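Local structure of teichoic acid D-alanine hydrolase (Staphylococcus aureus, 5ZH8) at residues Arg341-Phe346 / Val350-Tyr355; Val361-Ala364 / Asn370-Val373. The protein removes D-alanyl esters from wall teichoic acid and lipoteichoic acid, and affects methicillin resistance, autolysis and cell wall structure. All coordinates share one frame; numbering follows the deposited sequence.

Contact 1: Arg341-Phe346 / Val350-Tyr355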
ATOM      1  N   ARG A 341     -10.120   6.378 -16.852  1.00 40.17           N
ATOM      2  CA  ARG A 341      -9.099   5.884 -15.951  1.00 40.01           C
ATOM      3  C   ARG A 341      -8.995   4.359 -15.961  1.00 39.62           C
ATOM      4  O   ARG A 341     -10.010   3.662 -15.947  1.00 39.79           O
ATOM      5  CB  ARG A 341      -9.403   6.382 -14.537  1.00 40.94           C
ATOM      6  CG  ARG A 341      -8.594   5.728 -13.431  1.00 41.19           C
ATOM      7  CD  ARG A 341      -8.958   6.337 -12.089  1.00 42.45           C
ATOM      8  NE  ARG A 341      -8.075   5.882 -11.013  1.00 42.87           N
ATOM      9  CZ  ARG A 341      -8.235   4.749 -10.328  1.00 43.23           C
ATOM     10  NH1 ARG A 341      -9.243   3.928 -10.603  1.00 43.71           N
ATOM     11  NH2 ARG A 341      -7.385   4.432  -9.369  1.00 43.56           N
ATOM     12  N   LEU A 342      -7.760   3.864 -15.997  1.00 39.15           N
ATOM     13  CA  LEU A 342      -7.458   2.469 -15.672  1.00 39.24           C
ATOM     14  C   LEU A 342      -6.450   2.441 -14.527  1.00 39.33           C
ATOM     15  O   LEU A 342      -5.638   3.356 -14.381  1.00 38.92           O
ATOM     16  CB  LEU A 342      -6.874   1.708 -16.867  1.00 39.12           C
ATOM     17  CG  LEU A 342      -7.828   1.364 -18.005  1.00 39.18           C
ATOM     18  CD1 LEU A 342      -7.998   2.541 -18.940  1.00 39.35           C
ATOM     19  CD2 LEU A 342      -7.330   0.165 -18.793  1.00 39.37           C
ATOM     20  N   ASN A 343      -6.518   1.390 -13.720  1.00 39.56           N
ATOM     21  CA  ASN A 343      -5.600   1.227 -12.612  1.00 40.09           C
ATOM     22  C   ASN A 343      -5.563  -0.222 -12.124  1.00 40.84           C
ATOM     23  O   ASN A 343      -6.597  -0.876 -12.020  1.00 40.95           O
ATOM     24  CB  ASN A 343      -5.984   2.159 -11.459  1.00 40.45           C
ATOM     25  CG  ASN A 343      -5.053   2.019 -10.275  1.00 41.15           C
ATOM     26  OD1 ASN A 343      -3.999   2.648 -10.212  1.00 41.46           O
ATOM     27  ND2 ASN A 343      -5.453   1.202  -9.320  1.00 41.81           N
ATOM     28  N   GLY A 344      -4.360  -0.705 -11.823  1.00 41.38           N
ATOM     29  CA  GLY A 344      -4.169  -2.015 -11.207  1.00 42.38           C
ATOM     30  C   GLY A 344      -3.035  -1.972 -10.203  1.00 43.36           C
ATOM     31  O   GLY A 344      -1.962  -1.448 -10.493  1.00 43.61           O
ATOM     32  N   GLY A 345      -3.275  -2.514  -9.015  1.00 44.54           N
ATOM     33  CA  GLY A 345      -2.249  -2.608  -7.971  1.00 45.61           C
ATOM     34  C   GLY A 345      -2.011  -4.069  -7.636  1.00 46.92           C
ATOM     35  O   GLY A 345      -2.920  -4.750  -7.152  1.00 48.17           O
ATOM     36  N   PHE A 346      -0.803  -4.563  -7.891  1.00 46.92           N
ATOM     37  CA  PHE A 346      -0.536  -5.986  -7.726  1.00 48.12           C
ATOM     38  C   PHE A 346       0.954  -6.249  -7.520  1.00 48.99           C
ATOM     39  O   PHE A 346       1.793  -5.694  -8.231  1.00 47.87           O
ATOM     40  CB  PHE A 346      -1.062  -6.737  -8.970  1.00 47.44           C
ATOM     41  CG  PHE A 346      -1.690  -8.075  -8.681  1.00 48.78           C
ATOM     42  CD1 PHE A 346      -2.400  -8.318  -7.505  1.00 49.99           C
ATOM     43  CD2 PHE A 346      -1.626  -9.079  -9.635  1.00 49.16           C
ATOM     44  CE1 PHE A 346      -2.970  -9.559  -7.273  1.00 51.57           C
ATOM     45  CE2 PHE A 346      -2.210 -10.319  -9.410  1.00 50.42           C
ATOM     46  CZ  PHE A 346      -2.881 -10.554  -8.230  1.00 51.69           C
ATOM     47  N   VAL A 350       2.204  -0.709  -9.522  1.00 43.34           N
ATOM     48  CA  VAL A 350       1.002   0.089  -9.728  1.00 42.27           C
ATOM     49  C   VAL A 350       0.997   0.555 -11.176  1.00 41.50           C
ATOM     50  O   VAL A 350       1.958   1.179 -11.635  1.00 42.07           O
ATOM     51  CB  VAL A 350       0.938   1.326  -8.812  1.00 42.24           C
ATOM     52  CG1 VAL A 350      -0.492   1.829  -8.730  1.00 41.56           C
ATOM     53  CG2 VAL A 350       1.457   1.011  -7.419  1.00 43.77           C
ATOM     54  N   PHE A 351      -0.089   0.252 -11.885  1.00 40.42           N
ATOM     55  CA  PHE A 351      -0.192   0.543 -13.304  1.00 39.67           C
ATOM     56  C   PHE A 351      -1.446   1.383 -13.542  1.00 38.75           C
ATOM     57  O   PHE A 351      -2.567   0.900 -13.392  1.00 38.48           O
ATOM     58  CB  PHE A 351      -0.250  -0.767 -14.088  1.00 39.93           C
ATOM     59  CG  PHE A 351       0.097  -0.620 -15.535  1.00 39.57           C
ATOM     60  CD1 PHE A 351      -0.868  -0.254 -16.454  1.00 38.72           C
ATOM     61  CD2 PHE A 351       1.394  -0.845 -15.973  1.00 40.45           C
ATOM     62  CE1 PHE A 351      -0.547  -0.114 -17.788  1.00 38.88           C
ATOM     63  CE2 PHE A 351       1.722  -0.707 -17.308  1.00 40.62           C
ATOM     64  CZ  PHE A 351       0.750  -0.336 -18.218  1.00 39.79           C
ATOM     65  N   THR A 352      -1.247   2.643 -13.905  1.00 38.38           N
ATOM     66  CA  THR A 352      -2.334   3.608 -13.925  1.00 37.98           C
ATOM     67  C   THR A 352      -2.360   4.355 -15.252  1.00 37.60           C
ATOM     68  O   THR A 352      -1.316   4.637 -15.838  1.00 37.95           O
ATOM     69  CB  THR A 352      -2.212   4.597 -12.746  1.00 38.51           C
ATOM     70  OG1 THR A 352      -2.020   3.872 -11.518  1.00 38.97           O
ATOM     71  CG2 THR A 352      -3.458   5.452 -12.622  1.00 38.54           C
ATOM     72  N   VAL A 353      -3.568   4.649 -15.726  1.00 37.27           N
ATOM     73  CA  VAL A 353      -3.778   5.292 -17.018  1.00 37.21           C
ATOM     74  C   VAL A 353      -4.841   6.355 -16.839  1.00 37.29           C
ATOM     75  O   VAL A 353      -5.936   6.064 -16.372  1.00 37.25           O
ATOM     76  CB  VAL A 353      -4.289   4.307 -18.099  1.00 37.24           C
ATOM     77  CG1 VAL A 353      -4.324   4.983 -19.461  1.00 37.66           C
ATOM     78  CG2 VAL A 353      -3.434   3.047 -18.159  1.00 37.35           C
ATOM     79  N   TYR A 354      -4.506   7.587 -17.193  1.00 37.74           N
ATOM     80  CA  TYR A 354      -5.479   8.668 -17.297  1.00 38.09           C
ATOM     81  C   TYR A 354      -5.490   9.069 -18.754  1.00 38.48           C
ATOM     82  O   TYR A 354      -4.420   9.230 -19.346  1.00 38.45           O
ATOM     83  CB  TYR A 354      -5.042   9.875 -16.478  1.00 38.61           C
ATOM     84  CG  TYR A 354      -5.470   9.902 -15.028  1.00 38.51           C
ATOM     85  CD1 TYR A 354      -5.734   8.742 -14.310  1.00 37.91           C
ATOM     86  CD2 TYR A 354      -5.562  11.119 -14.364  1.00 39.22           C
ATOM     87  CE1 TYR A 354      -6.107   8.808 -12.982  1.00 38.42           C
ATOM     88  CE2 TYR A 354      -5.923  11.192 -13.044  1.00 39.52           C
ATOM     89  CZ  TYR A 354      -6.195  10.044 -12.356  1.00 39.23           C
ATOM     90  OH  TYR A 354      -6.559  10.167 -11.039  1.00 40.22           O
ATOM     91  N   TYR A 355      -6.674   9.218 -19.345  1.00 38.88           N
ATOM     92  CA  TYR A 355      -6.730   9.683 -20.722  1.00 39.76           C
ATOM     93  C   TYR A 355      -8.002  10.395 -21.109  1.00 40.55           C
ATOM     94  O   TYR A 355      -9.018  10.322 -20.413  1.00 40.51           O
ATOM     95  CB  TYR A 355      -6.455   8.534 -21.700  1.00 39.67           C
ATOM     96  CG  TYR A 355      -7.571   7.538 -21.903  1.00 39.40           C
ATOM     97  CD1 TYR A 355      -8.554   7.754 -22.860  1.00 39.94           C
ATOM     98  CD2 TYR A 355      -7.616   6.358 -21.173  1.00 38.80           C
ATOM     99  CE1 TYR A 355      -9.561   6.833 -23.062  1.00 39.90           C
ATOM    100  CE2 TYR A 355      -8.626   5.429 -21.377  1.00 38.63           C
ATOM    101  CZ  TYR A 355      -9.592   5.674 -22.322  1.00 39.08           C
ATOM    102  OH  TYR A 355     -10.601   4.766 -22.528  1.00 39.26           O
TER
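Leu342 with Val353 and Gly344 with Phe351 are the hydrogen-bonded pairs of an antiparallel beta hairpin, alternating with the non-hydrogen-bonded pairs Arg341-Tyr354, Asn343-Thr352 and Gly345-Val350, while the two strand axes run 175° apart. Each hydrogen-bonded pair is closed in both directions; Leu342 N to Val353 O, for instance, measures 2.9 Å. Between these bonds the CA atoms add CA-H...O contacts, such as Asn343 CA to Phe351 O at 3.1 Å.

Side chains alternate between the two faces of the sheet. On the face of Arg341, Asn343 and Thr352, the last two lie side by side, and Thr352 OG1 donates to Asn343 OD1 over 2.7 Å, in the plane of the amide carbonyl. With CG of Asn343 anti to the backbone N (chi1 180°) and the amide turned about the next bond, OD1 faces Thr352. The CB of Asn343 lies against one face of the Arg341 guanidinium, offset toward the rim. The extended Arg341 chain crosses Tyr354, CD coming within 3.9 Å of CE1, and guanidinium and ring are turned 66° from each other. Their polar ends converge beyond the hairpin: Arg341 NE forms a salt bridge with Glu372, whose OE2 also bonds Tyr354 OH. The positive charge and the phenol together would tend to stabilise that carboxylate as an anion.

The other face is apolar across the strands. Leu342 and Val353 point the same way, CB to CB 3.9 Å, and Leu342 CD1 meets the edge of the Tyr355 ring in its plane, 3.8 Å from CE2. Helix 292-303 packs on this face through Val353 and Tyr355; helix 371-382 covers Thr352 and Tyr354 on the other, and strands 333-335 and 359-365 flank the hairpin within the central antiparallel sheet.

Contact 2: Val361-Ala364 / Asn370-Val373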
ATOM      1  N   VAL A 361      -2.071   9.114 -20.844  1.00 42.07           N
ATOM      2  CA  VAL A 361      -0.956   9.124 -19.904  1.00 42.24           C
ATOM      3  C   VAL A 361      -0.928   7.787 -19.189  1.00 41.37           C
ATOM      4  O   VAL A 361      -1.874   7.441 -18.488  1.00 40.68           O
ATOM      5  CB  VAL A 361      -1.094  10.262 -18.866  1.00 42.54           C
ATOM      6  CG1 VAL A 361       0.150  10.346 -17.990  1.00 42.96           C
ATOM      7  CG2 VAL A 361      -1.360  11.587 -19.561  1.00 43.46           C
ATOM      8  N   VAL A 362       0.157   7.041 -19.384  1.00 41.97           N
ATOM      9  CA  VAL A 362       0.333   5.727 -18.768  1.00 41.89           C
ATOM     10  C   VAL A 362       1.528   5.808 -17.836  1.00 42.61           C
ATOM     11  O   VAL A 362       2.636   6.119 -18.279  1.00 43.85           O
ATOM     12  CB  VAL A 362       0.591   4.621 -19.825  1.00 42.23           C
ATOM     13  CG1 VAL A 362       0.584   3.237 -19.174  1.00 41.84           C
ATOM     14  CG2 VAL A 362      -0.420   4.704 -20.960  1.00 41.94           C
ATOM     15  N   LEU A 363       1.302   5.535 -16.553  1.00 42.40           N
ATOM     16  CA  LEU A 363       2.345   5.649 -15.544  1.00 43.07           C
ATOM     17  C   LEU A 363       2.474   4.334 -14.787  1.00 43.34           C
ATOM     18  O   LEU A 363       1.543   3.908 -14.098  1.00 43.01           O
ATOM     19  CB  LEU A 363       2.028   6.796 -14.586  1.00 43.19           C
ATOM     20  CG  LEU A 363       3.210   7.353 -13.785  1.00 44.09           C
ATOM     21  CD1 LEU A 363       4.212   8.022 -14.716  1.00 44.96           C
ATOM     22  CD2 LEU A 363       2.747   8.324 -12.707  1.00 44.05           C
ATOM     23  N   ALA A 364       3.632   3.693 -14.930  1.00 44.27           N
ATOM     24  CA  ALA A 364       3.886   2.391 -14.326  1.00 45.06           C
ATOM     25  C   ALA A 364       4.912   2.513 -13.201  1.00 46.14           C
ATOM     26  O   ALA A 364       6.000   3.049 -13.394  1.00 47.04           O
ATOM     27  CB  ALA A 364       4.372   1.408 -15.383  1.00 45.73           C
ATOM     28  N   ASN A 370       2.327   5.890  -3.918  1.00 50.73           N
ATOM     29  CA  ASN A 370       1.161   6.619  -4.392  1.00 49.47           C
ATOM     30  C   ASN A 370       1.337   7.031  -5.854  1.00 48.05           C
ATOM     31  O   ASN A 370       1.960   8.055  -6.162  1.00 48.62           O
ATOM     32  CB  ASN A 370       0.930   7.839  -3.507  1.00 50.31           C
ATOM     33  CG  ASN A 370      -0.428   8.462  -3.714  1.00 49.86           C
ATOM     34  OD1 ASN A 370      -1.070   8.257  -4.742  1.00 48.36           O
ATOM     35  ND2 ASN A 370      -0.872   9.235  -2.730  1.00 51.23           N
ATOM     36  N   ASN A 371       0.781   6.234  -6.758  1.00 46.72           N
ATOM     37  CA  ASN A 371       0.880   6.533  -8.182  1.00 45.32           C
ATOM     38  C   ASN A 371      -0.168   7.575  -8.613  1.00 44.74           C
ATOM     39  O   ASN A 371       0.033   8.293  -9.587  1.00 44.14           O
ATOM     40  CB  ASN A 371       0.738   5.242  -9.002  1.00 44.29           C
ATOM     41  CG  ASN A 371       1.394   5.338 -10.367  1.00 43.61           C
ATOM     42  OD1 ASN A 371       2.505   5.866 -10.501  1.00 44.15           O
ATOM     43  ND2 ASN A 371       0.715   4.819 -11.388  1.00 42.51           N
ATOM     44  N   GLU A 372      -1.278   7.654  -7.879  1.00 45.10           N
ATOM     45  CA  GLU A 372      -2.430   8.475  -8.288  1.00 44.79           C
ATOM     46  C   GLU A 372      -2.119   9.960  -8.189  1.00 45.76           C
ATOM     47  O   GLU A 372      -2.492  10.736  -9.058  1.00 45.45           O
ATOM     48  CB  GLU A 372      -3.653   8.169  -7.432  1.00 45.07           C
ATOM     49  CG  GLU A 372      -4.960   8.600  -8.076  1.00 44.81           C
ATOM     50  CD  GLU A 372      -5.536   7.566  -9.037  1.00 43.54           C
ATOM     51  OE1 GLU A 372      -5.202   6.380  -8.899  1.00 43.42           O
ATOM     52  OE2 GLU A 372      -6.345   7.930  -9.918  1.00 42.46           O
ATOM     53  N   VAL A 373      -1.436  10.345  -7.118  1.00 46.88           N
ATOM     54  CA  VAL A 373      -1.016  11.721  -6.941  1.00 47.56           C
ATOM     55  C   VAL A 373      -0.115  12.122  -8.103  1.00 46.95           C
ATOM     56  O   VAL A 373      -0.195  13.251  -8.587  1.00 47.63           O
ATOM     57  CB  VAL A 373      -0.287  11.931  -5.593  1.00 48.98           C
ATOM     58  CG1 VAL A 373       0.404  13.284  -5.553  1.00 49.90           C
ATOM     59  CG2 VAL A 373      -1.266  11.826  -4.430  1.00 50.02           C
TER
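Asn371, next after the N-cap residue of helix 371-382, reaches the backbone of Leu363, and this one hydrogen bond is the polar part of the contact. Asn371 ND2 donates to Leu363 O over 3.0 Å at an N-H...O angle of 150°. The acceptor lies close to the amide plane of Asn371, yet the donor stands above the carbonyl plane of Leu363, 50° out of it and away from the lone pairs. The same ND2 also bonds Thr352 OG1, so the amide nitrogen is shared between two adjoining strands. A side-chain amide at the start of the helix thus joins it to the sheet strand just before it in the chain, pinning the turn between them.

Van der Waals packing comes from Leu363, whose CG and CD2 lie alongside Asn371 OD1; Phe88 packs against both residues.

Capping involves Asn370, the N-cap: its OD1 accepts from Val373 N at 3.2 Å along a nearly straight bond, 170°, and weakly from Glu372 N. Tyr266 of the second subunit packs on Asn370 and Val373.

Strand 359-365 runs between strands 90-96 and 349-355, with helix 371-382 against it, where Arg374 also touches Leu363.

Overall arrangement
Both contacts are largely buried and share one sheet, in which strands 349-355 and 359-365 are neighbours, but they illustrate different ways of building a fold. Contact 1 joins strand to strand within the sheet, by repeated backbone bonds and a large interface; contact 2 joins the sheet to helix 371-382 at little more than a single point, through a side-chain amide. Their centres lie 7 Å apart, and the Asn371-Glu372 pair ties them together by reaching polar side chains of the hairpin. Sheet and C-terminal helix packed in this way are consistent with the beta-lactamase family core. The second subunit packs on Arg341 and Asn343 in contact 1 and on Asn370 and Val373 in contact 2.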